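Local coordinates for lipoprotein (Klebsiella pneumoniae subsp. pneumoniae, PDB 4HWM) that is of unknown function but, as a YedD-family lipoprotein, is probably attached to a bacterial membrane through an N-terminal lipid, at residues P16-A19 with G20-G23. Residues are numbered along the deposited sequence; the frame is centred on the assembly and turned at random.
Sequences PAPA and GLAG
P18 and L21 make the close side of this turn. Their side chains lie next to each other and point the same way, with methyl CD2 of L21 resting 3.9 Å from ring carbon CD of P18. CG of L21 stands anti to the backbone N (chi1 -175°), which brings the CD2 branch, and not CD1, alongside the proline ring. L21 is buried here, and both it and A17 also pack on L67 of strand 60-70. The backbone completes the pairing: the amide N of L21 donates to the carbonyl O of P18 over 3.1 Å, and the bond is fairly straight at 161° about the hydrogen. A19 and G20 occupy the two corner positions of the four-residue type II beta turn P18-L21 that this bond closes; G20 takes the positive phi (96°) expected at the second corner. The turn leads into strand 23-26, the first in an eight-stranded antiparallel barrel. Backbone bonds of A17 with K47 and of G23 with V45 fasten the flanks of the turn, while G20 O accepts from R102 NH2 and L21 O from W25 NE1.

Beyond the closing bond a water bridges the two arms. The water donates to P18 O at 2.8 Å and its oxygen accepts from A22 N at 2.9 Å, giving that carbonyl a second partner and extending the link one residue past the turn. Farther along, CB of A17 points toward the other arm and lies 4.1 Å from CB of A22, at about the same distance from the A22 amide N. At the corner itself, exposed A19 directs its CB away from the 20-23 arm overall, and the nearest atom of that arm to this methyl is the adjoining amide N of G20.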
ATOM      1  N   PRO A  16       6.778  10.963  -5.795  1.00 17.91           N
ATOM      2  CA  PRO A  16       6.045  10.380  -6.893  1.00 17.38           C
ATOM      3  C   PRO A  16       6.422   8.917  -7.120  1.00 17.32           C
ATOM      4  O   PRO A  16       7.557   8.520  -6.856  1.00 18.85           O
ATOM      5  CB  PRO A  16       6.459  11.234  -8.108  1.00 20.62           C
ATOM      6  CG  PRO A  16       6.915  12.520  -7.511  1.00 25.29           C
ATOM      7  CD  PRO A  16       7.550  12.154  -6.220  1.00 19.43           C
ATOM      8  N   ALA A  17       5.460   8.110  -7.539  1.00 16.53           N
ATOM      9  CA  ALA A  17       5.739   6.703  -7.781  1.00 16.87           C
ATOM     10  C   ALA A  17       6.767   6.565  -8.909  1.00 17.71           C
ATOM     11  O   ALA A  17       6.561   7.138  -9.987  1.00 19.76           O
ATOM     12  CB  ALA A  17       4.467   5.995  -8.165  1.00 16.82           C
ATOM     13  N   PRO A  18       7.840   5.785  -8.681  1.00 18.21           N
ATOM     14  CA  PRO A  18       8.686   5.461  -9.845  1.00 19.55           C
ATOM     15  C   PRO A  18       7.919   4.704 -10.912  1.00 17.17           C
ATOM     16  O   PRO A  18       6.963   3.992 -10.623  1.00 18.48           O
ATOM     17  CB  PRO A  18       9.767   4.545  -9.262  1.00 22.10           C
ATOM     18  CG  PRO A  18       9.686   4.693  -7.801  1.00 25.17           C
ATOM     19  CD  PRO A  18       8.308   5.129  -7.453  1.00 19.53           C
ATOM     20  N   ALA A  19       8.375   4.804 -12.157  1.00 18.67           N
ATOM     21  CA  ALA A  19       7.720   4.145 -13.256  1.00 16.11           C
ATOM     22  C   ALA A  19       7.491   2.661 -12.952  1.00 16.41           C
ATOM     23  O   ALA A  19       8.405   1.939 -12.561  1.00 19.33           O
ATOM     24  CB  ALA A  19       8.565   4.286 -14.535  1.00 18.44           C
ATOM     25  N   GLY A  20       6.252   2.224 -13.155  1.00 16.79           N
ATOM     26  CA  GLY A  20       5.871   0.831 -12.988  1.00 15.00           C
ATOM     27  C   GLY A  20       5.263   0.496 -11.634  1.00 13.04           C
ATOM     28  O   GLY A  20       4.715  -0.568 -11.517  1.00 14.83           O
ATOM     29  N   LEU A  21       5.383   1.383 -10.642  1.00 13.20           N
ATOM     30  CA  LEU A  21       4.924   1.093  -9.284  1.00 12.36           C
ATOM     31  C   LEU A  21       3.478   1.521  -9.059  1.00 12.70           C
ATOM     32  O   LEU A  21       2.764   0.854  -8.319  1.00 14.91           O
ATOM     33  CB  LEU A  21       5.822   1.704  -8.229  1.00 13.12           C
ATOM     34  CG  LEU A  21       5.481   1.355  -6.772  1.00 14.10           C
ATOM     35  CD1 LEU A  21       5.545  -0.183  -6.523  1.00 15.44           C
ATOM     36  CD2 LEU A  21       6.349   2.162  -5.788  1.00 15.70           C
ATOM     37  N   ALA A  22       3.025   2.583  -9.700  1.00 11.78           N
ATOM     38  CA  ALA A  22       1.657   3.041  -9.513  1.00 11.66           C
ATOM     39  C   ALA A  22       0.699   1.946  -9.936  1.00 11.93           C
ATOM     40  O   ALA A  22       0.854   1.320 -10.987  1.00 12.79           O
ATOM     41  CB  ALA A  22       1.397   4.344 -10.280  1.00 12.96           C
ATOM     42  N   GLY A  23      -0.309   1.698  -9.104  1.00 11.96           N
ATOM     43  CA  GLY A  23      -1.276   0.642  -9.398  1.00 12.29           C
ATOM     44  C   GLY A  23      -1.937   0.116  -8.145  1.00 10.94           C
ATOM     45  O   GLY A  23      -1.821   0.686  -7.079  1.00 12.81           O
TER
HETATM   46  O   HOH W   1       4.391   4.476 -11.494  1.00 22.15           O